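Local coordinates for protein siderophore biosynthesis lipase/esterase, putative (Aspergillus fumigatus, PDB 6GUP) that hydrolyses the ester bonds of the siderophore fusarinine C, but not those of its triacetylated relative, helping the fungus to use the iron it has scavenged, at residues Thr32-Leu40 / Leu97-Phe108. Sequence-based numbering, arbitrary orientation.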
ATOM      1  N   THR A  32      -7.336  -2.717 -26.894  1.00113.30           N
ATOM      2  CA  THR A  32      -7.711  -4.076 -27.309  1.00116.06           C
ATOM      3  C   THR A  32      -6.524  -4.984 -27.655  1.00110.11           C
ATOM      4  O   THR A  32      -6.649  -6.209 -27.605  1.00106.45           O
ATOM      5  CB  THR A  32      -8.589  -3.998 -28.585  1.00118.73           C
ATOM      6  OG1 THR A  32      -9.415  -2.828 -28.540  1.00119.25           O
ATOM      7  CG2 THR A  32      -9.473  -5.226 -28.746  1.00116.52           C
ATOM      8  N   THR A  33      -5.394  -4.368 -28.012  1.00105.45           N
ATOM      9  CA  THR A  33      -4.231  -5.054 -28.595  1.00 99.14           C
ATOM     10  C   THR A  33      -3.753  -6.269 -27.799  1.00 88.08           C
ATOM     11  O   THR A  33      -3.908  -6.331 -26.576  1.00 86.43           O
ATOM     12  CB  THR A  33      -3.020  -4.103 -28.754  1.00102.70           C
ATOM     13  OG1 THR A  33      -2.631  -3.598 -27.474  1.00101.62           O
ATOM     14  CG2 THR A  33      -3.339  -2.927 -29.678  1.00103.87           C
ATOM     15  N   ARG A  34      -3.157  -7.215 -28.517  1.00 80.02           N
ATOM     16  CA  ARG A  34      -2.684  -8.470 -27.938  1.00 75.41           C
ATOM     17  C   ARG A  34      -1.421  -8.223 -27.105  1.00 68.83           C
ATOM     18  O   ARG A  34      -0.522  -7.498 -27.537  1.00 67.57           O
ATOM     19  CB  ARG A  34      -2.407  -9.484 -29.052  1.00 76.55           C
ATOM     20  CG  ARG A  34      -2.429 -10.936 -28.608  1.00 78.54           C
ATOM     21  CD  ARG A  34      -2.032 -11.869 -29.742  1.00 79.79           C
ATOM     22  NE  ARG A  34      -1.184 -12.963 -29.270  1.00 82.45           N
ATOM     23  CZ  ARG A  34      -1.607 -14.072 -28.656  1.00 85.22           C
ATOM     24  NH1 ARG A  34      -2.901 -14.286 -28.414  1.00 87.85           N
ATOM     25  NH2 ARG A  34      -0.716 -14.985 -28.276  1.00 82.94           N
ATOM     26  N   LYS A  35      -1.372  -8.829 -25.918  1.00 63.32           N
ATOM     27  CA  LYS A  35      -0.296  -8.623 -24.944  1.00 57.31           C
ATOM     28  C   LYS A  35       0.108  -9.957 -24.318  1.00 53.43           C
ATOM     29  O   LYS A  35      -0.123 -10.176 -23.130  1.00 52.44           O
ATOM     30  CB  LYS A  35      -0.755  -7.678 -23.827  1.00 57.13           C
ATOM     31  CG  LYS A  35      -1.194  -6.299 -24.269  1.00 57.25           C
ATOM     32  CD  LYS A  35      -0.041  -5.462 -24.779  1.00 58.53           C
ATOM     33  CE  LYS A  35      -0.517  -4.044 -25.025  1.00 58.24           C
ATOM     34  NZ  LYS A  35       0.505  -3.172 -25.660  1.00 58.11           N
ATOM     35  N   PRO A  36       0.718 -10.859 -25.105  1.00 51.13           N
ATOM     36  CA  PRO A  36       1.156 -12.144 -24.545  1.00 49.31           C
ATOM     37  C   PRO A  36       2.296 -12.033 -23.516  1.00 46.88           C
ATOM     38  O   PRO A  36       2.450 -12.929 -22.683  1.00 46.58           O
ATOM     39  CB  PRO A  36       1.608 -12.932 -25.781  1.00 49.05           C
ATOM     40  CG  PRO A  36       1.970 -11.896 -26.785  1.00 48.65           C
ATOM     41  CD  PRO A  36       1.067 -10.727 -26.531  1.00 50.24           C
ATOM     42  N   HIS A  37       3.065 -10.943 -23.573  1.00 44.37           N
ATOM     43  CA  HIS A  37       4.242 -10.746 -22.724  1.00 42.87           C
ATOM     44  C   HIS A  37       3.964  -9.756 -21.591  1.00 42.07           C
ATOM     45  O   HIS A  37       3.062  -8.919 -21.693  1.00 40.51           O
ATOM     46  CB  HIS A  37       5.411 -10.264 -23.584  1.00 42.49           C
ATOM     47  CG  HIS A  37       5.594 -11.054 -24.844  1.00 43.93           C
ATOM     48  ND1 HIS A  37       5.849 -12.408 -24.839  1.00 44.45           N
ATOM     49  CD2 HIS A  37       5.551 -10.685 -26.146  1.00 45.01           C
ATOM     50  CE1 HIS A  37       5.956 -12.840 -26.081  1.00 45.35           C
ATOM     51  NE2 HIS A  37       5.781 -11.814 -26.895  1.00 45.34           N
ATOM     52  N   SER A  38       4.756  -9.858 -20.522  1.00 41.48           N
ATOM     53  CA  SER A  38       4.523  -9.114 -19.280  1.00 40.56           C
ATOM     54  C   SER A  38       5.814  -8.562 -18.680  1.00 36.87           C
ATOM     55  O   SER A  38       6.807  -9.281 -18.572  1.00 36.08           O
ATOM     56  CB  SER A  38       3.861 -10.029 -18.250  1.00 41.51           C
ATOM     57  OG  SER A  38       2.642 -10.554 -18.740  1.00 42.24           O
ATOM     58  N   LEU A  39       5.784  -7.287 -18.289  1.00 33.99           N
ATOM     59  CA  LEU A  39       6.860  -6.658 -17.525  1.00 33.38           C
ATOM     60  C   LEU A  39       6.332  -6.321 -16.131  1.00 31.72           C
ATOM     61  O   LEU A  39       5.500  -5.423 -15.986  1.00 31.77           O
ATOM     62  CB  LEU A  39       7.351  -5.388 -18.232  1.00 33.08           C
ATOM     63  CG  LEU A  39       8.495  -4.603 -17.576  1.00 33.10           C
ATOM     64  CD1 LEU A  39       9.760  -5.442 -17.495  1.00 32.52           C
ATOM     65  CD2 LEU A  39       8.765  -3.315 -18.337  1.00 32.73           C
ATOM     66  N   LEU A  40       6.804  -7.051 -15.118  1.00 30.78           N
ATOM     67  CA  LEU A  40       6.463  -6.764 -13.722  1.00 30.27           C
ATOM     68  C   LEU A  40       7.507  -5.817 -13.136  1.00 30.86           C
ATOM     69  O   LEU A  40       8.683  -6.169 -13.016  1.00 29.85           O
ATOM     70  CB  LEU A  40       6.380  -8.046 -12.888  1.00 30.28           C
ATOM     71  CG  LEU A  40       5.992  -7.894 -11.406  1.00 30.08           C
ATOM     72  CD1 LEU A  40       4.667  -7.162 -11.225  1.00 30.57           C
ATOM     73  CD2 LEU A  40       5.933  -9.256 -10.737  1.00 29.83           C
ATOM     74  N   LEU A  97       3.779 -13.372 -10.194  1.00 33.85           N
ATOM     75  CA  LEU A  97       4.217 -13.932 -11.477  1.00 34.82           C
ATOM     76  C   LEU A  97       3.378 -15.133 -11.905  1.00 35.92           C
ATOM     77  O   LEU A  97       3.038 -15.257 -13.083  1.00 35.99           O
ATOM     78  CB  LEU A  97       5.692 -14.338 -11.422  1.00 35.47           C
ATOM     79  CG  LEU A  97       6.718 -13.210 -11.298  1.00 36.59           C
ATOM     80  CD1 LEU A  97       8.095 -13.787 -11.029  1.00 37.46           C
ATOM     81  CD2 LEU A  97       6.746 -12.363 -12.552  1.00 37.29           C
ATOM     82  N   LYS A  98       3.056 -16.012 -10.954  1.00 38.44           N
ATOM     83  CA  LYS A  98       2.163 -17.147 -11.217  1.00 42.78           C
ATOM     84  C   LYS A  98       0.804 -16.673 -11.713  1.00 42.38           C
ATOM     85  O   LYS A  98       0.271 -17.219 -12.682  1.00 42.71           O
ATOM     86  CB  LYS A  98       1.971 -18.019  -9.971  1.00 48.63           C
ATOM     87  CG  LYS A  98       1.058 -19.215 -10.221  1.00 56.94           C
ATOM     88  CD  LYS A  98       0.747 -20.007  -8.969  1.00 66.88           C
ATOM     89  CE  LYS A  98      -0.159 -21.179  -9.316  1.00 75.70           C
ATOM     90  NZ  LYS A  98      -0.284 -22.156  -8.203  1.00 79.39           N
ATOM     91  N   TYR A  99       0.246 -15.673 -11.032  1.00 41.53           N
ATOM     92  CA  TYR A  99      -1.044 -15.102 -11.415  1.00 41.09           C
ATOM     93  C   TYR A  99      -1.012 -14.501 -12.822  1.00 39.55           C
ATOM     94  O   TYR A  99      -1.894 -14.779 -13.634  1.00 38.15           O
ATOM     95  CB  TYR A  99      -1.499 -14.036 -10.412  1.00 40.92           C
ATOM     96  CG  TYR A  99      -2.719 -13.288 -10.894  1.00 41.68           C
ATOM     97  CD1 TYR A  99      -3.993 -13.837 -10.757  1.00 43.18           C
ATOM     98  CD2 TYR A  99      -2.597 -12.051 -11.530  1.00 39.21           C
ATOM     99  CE1 TYR A  99      -5.115 -13.165 -11.217  1.00 42.76           C
ATOM    100  CE2 TYR A  99      -3.712 -11.375 -11.997  1.00 40.63           C
ATOM    101  CZ  TYR A  99      -4.970 -11.933 -11.837  1.00 41.79           C
ATOM    102  OH  TYR A  99      -6.079 -11.265 -12.295  1.00 41.30           O
ATOM    103  N   ILE A 100      -0.003 -13.670 -13.088  1.00 38.97           N
ATOM    104  CA  ILE A 100       0.163 -13.023 -14.399  1.00 38.65           C
ATOM    105  C   ILE A 100       0.278 -14.061 -15.515  1.00 40.06           C
ATOM    106  O   ILE A 100      -0.300 -13.886 -16.591  1.00 40.30           O
ATOM    107  CB  ILE A 100       1.392 -12.073 -14.425  1.00 37.39           C
ATOM    108  CG1 ILE A 100       1.109 -10.826 -13.579  1.00 36.53           C
ATOM    109  CG2 ILE A 100       1.738 -11.644 -15.852  1.00 36.85           C
ATOM    110  CD1 ILE A 100       2.330  -9.985 -13.268  1.00 35.88           C
ATOM    111  N   LYS A 101       1.019 -15.134 -15.247  1.00 43.51           N
ATOM    112  CA  LYS A 101       1.231 -16.203 -16.221  1.00 48.98           C
ATOM    113  C   LYS A 101      -0.066 -16.936 -16.570  1.00 49.40           C
ATOM    114  O   LYS A 101      -0.334 -17.180 -17.749  1.00 48.06           O
ATOM    115  CB  LYS A 101       2.286 -17.188 -15.710  1.00 55.57           C
ATOM    116  CG  LYS A 101       2.831 -18.144 -16.765  1.00 63.16           C
ATOM    117  CD  LYS A 101       4.306 -18.445 -16.529  1.00 69.76           C
ATOM    118  CE  LYS A 101       4.715 -19.838 -16.975  1.00 74.40           C
ATOM    119  NZ  LYS A 101       6.099 -20.159 -16.521  1.00 74.40           N
ATOM    120  N   GLU A 102      -0.867 -17.275 -15.557  1.00 53.79           N
ATOM    121  CA  GLU A 102      -2.183 -17.894 -15.790  1.00 60.31           C
ATOM    122  C   GLU A 102      -3.168 -16.898 -16.412  1.00 57.27           C
ATOM    123  O   GLU A 102      -3.938 -17.267 -17.299  1.00 58.59           O
ATOM    124  CB  GLU A 102      -2.764 -18.509 -14.500  1.00 71.83           C
ATOM    125  CG  GLU A 102      -4.243 -18.917 -14.536  1.00 84.79           C
ATOM    126  CD  GLU A 102      -4.550 -20.107 -15.441  1.00 93.89           C
ATOM    127  OE1 GLU A 102      -5.352 -20.969 -15.020  1.00 96.47           O
ATOM    128  OE2 GLU A 102      -4.015 -20.193 -16.566  1.00 91.96           O
ATOM    129  N   TYR A 103      -3.145 -15.653 -15.932  1.00 51.92           N
ATOM    130  CA  TYR A 103      -4.000 -14.586 -16.469  1.00 48.48           C
ATOM    131  C   TYR A 103      -3.773 -14.354 -17.962  1.00 49.31           C
ATOM    132  O   TYR A 103      -4.732 -14.285 -18.733  1.00 48.91           O
ATOM    133  CB  TYR A 103      -3.779 -13.273 -15.702  1.00 46.13           C
ATOM    134  CG  TYR A 103      -4.290 -12.037 -16.415  1.00 44.01           C
ATOM    135  CD1 TYR A 103      -5.655 -11.840 -16.622  1.00 42.15           C
ATOM    136  CD2 TYR A 103      -3.405 -11.063 -16.885  1.00 42.88           C
ATOM    137  CE1 TYR A 103      -6.125 -10.710 -17.278  1.00 41.22           C
ATOM    138  CE2 TYR A 103      -3.866  -9.929 -17.539  1.00 41.61           C
ATOM    139  CZ  TYR A 103      -5.226  -9.757 -17.736  1.00 41.18           C
ATOM    140  OH  TYR A 103      -5.688  -8.632 -18.378  1.00 41.95           O
ATOM    141  N   LYS A 104      -2.506 -14.228 -18.353  1.00 51.91           N
ATOM    142  CA  LYS A 104      -2.148 -13.994 -19.757  1.00 54.39           C
ATOM    143  C   LYS A 104      -2.432 -15.193 -20.661  1.00 58.00           C
ATOM    144  O   LYS A 104      -2.733 -15.012 -21.844  1.00 57.74           O
ATOM    145  CB  LYS A 104      -0.680 -13.558 -19.892  1.00 53.43           C
ATOM    146  CG  LYS A 104      -0.401 -12.135 -19.422  1.00 51.01           C
ATOM    147  CD  LYS A 104      -1.170 -11.106 -20.239  1.00 48.76           C
ATOM    148  CE  LYS A 104      -0.816  -9.677 -19.863  1.00 47.97           C
ATOM    149  NZ  LYS A 104       0.464  -9.215 -20.463  1.00 46.06           N
ATOM    150  N   THR A 105      -2.335 -16.403 -20.112  1.00 63.12           N
ATOM    151  CA  THR A 105      -2.757 -17.607 -20.826  1.00 68.26           C
ATOM    152  C   THR A 105      -4.273 -17.598 -21.027  1.00 72.14           C
ATOM    153  O   THR A 105      -4.748 -17.757 -22.147  1.00 74.81           O
ATOM    154  CB  THR A 105      -2.355 -18.890 -20.075  1.00 68.95           C
ATOM    155  OG1 THR A 105      -0.949 -18.868 -19.800  1.00 67.90           O
ATOM    156  CG2 THR A 105      -2.689 -20.135 -20.902  1.00 68.39           C
ATOM    157  N   GLU A 106      -5.019 -17.415 -19.940  1.00 73.63           N
ATOM    158  CA  GLU A 106      -6.491 -17.384 -19.990  1.00 74.12           C
ATOM    159  C   GLU A 106      -7.051 -16.300 -20.914  1.00 74.57           C
ATOM    160  O   GLU A 106      -8.001 -16.554 -21.659  1.00 73.85           O
ATOM    161  CB  GLU A 106      -7.081 -17.205 -18.586  1.00 76.53           C
ATOM    162  CG  GLU A 106      -7.042 -18.460 -17.731  1.00 82.41           C
ATOM    163  CD  GLU A 106      -7.670 -18.260 -16.363  1.00 88.85           C
ATOM    164  OE1 GLU A 106      -8.414 -19.158 -15.915  1.00 91.24           O
ATOM    165  OE2 GLU A 106      -7.425 -17.208 -15.734  1.00 89.62           O
ATOM    166  N   LYS A 107      -6.464 -15.103 -20.864  1.00 75.07           N
ATOM    167  CA  LYS A 107      -6.962 -13.962 -21.636  1.00 75.55           C
ATOM    168  C   LYS A 107      -6.685 -14.099 -23.135  1.00 78.79           C
ATOM    169  O   LYS A 107      -7.618 -14.051 -23.941  1.00 81.36           O
ATOM    170  CB  LYS A 107      -6.379 -12.645 -21.108  1.00 70.86           C
ATOM    171  CG  LYS A 107      -6.950 -11.406 -21.784  1.00 67.78           C
ATOM    172  CD  LYS A 107      -6.736 -10.151 -20.956  1.00 67.97           C
ATOM    173  CE  LYS A 107      -7.227  -8.912 -21.688  1.00 69.58           C
ATOM    174  NZ  LYS A 107      -6.725  -7.657 -21.065  1.00 68.88           N
ATOM    175  N   PHE A 108      -5.414 -14.275 -23.497  1.00 80.51           N
ATOM    176  CA  PHE A 108      -4.990 -14.275 -24.905  1.00 82.61           C
ATOM    177  C   PHE A 108      -4.722 -15.663 -25.503  1.00 84.30           C
ATOM    178  O   PHE A 108      -4.451 -15.763 -26.701  1.00 83.60           O
ATOM    179  CB  PHE A 108      -3.761 -13.378 -25.082  1.00 83.26           C
ATOM    180  CG  PHE A 108      -3.970 -11.969 -24.602  1.00 81.63           C
ATOM    181  CD1 PHE A 108      -4.499 -10.998 -25.449  1.00 80.32           C
ATOM    182  CD2 PHE A 108      -3.652 -11.614 -23.295  1.00 80.65           C
ATOM    183  CE1 PHE A 108      -4.701  -9.699 -25.000  1.00 77.40           C
ATOM    184  CE2 PHE A 108      -3.847 -10.317 -22.842  1.00 78.71           C
ATOM    185  CZ  PHE A 108      -4.370  -9.357 -23.697  1.00 77.25           C
TER
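K104, on the helix segment 97-108, reaches across to K35 and S38, where the loop runs into strand 37-40. CB comes within 4.2 Å of P36 O. CG passes S38 OG, and the chain then bends at chi2, which carries CD to 3.2 Å from K35 O, with CE still alongside that oxygen. A second bend, at chi4 (79°), sets NZ between its acceptors: it donates to K35 O at 2.9 Å, from 32° off the carbonyl plane, and to S38 OG at 3.1 Å. S68, on the adjacent strand 67-72, gives NZ a third hydrogen-bonding partner; three hydrogen bonds hold this buried ammonium, and they probably help to offset its charge.

One turn on, F108 sets its ring against the loop 33-35, with K35 N 3.6 Å above one face, offset toward the rim, and K107 CG against the opposite face. R34 runs alongside the ring in the opposite direction, its CG near F108 CD1, with the guanidinium plane nearly perpendicular to the ring, and bonds through NH1 to F108 O at 2.7 Å, a bent bond that ties the loop to the last residue of the helix.

Toward the other end the contact becomes apolar. I100 CG2 packs on S38 CB, while L40 sends CD1 to I100 CD1 and CD2 to L97 CD2, the latter 3.7 Å apart; F70 touches S38, L40 and I100 from the neighbouring strand. Strand 37-40 and helix segment 97-108 run roughly antiparallel (154°), their axes 9.5 Å apart: a helix packed on the central, mostly parallel sheet, as in the alpha/beta-hydrolase fold.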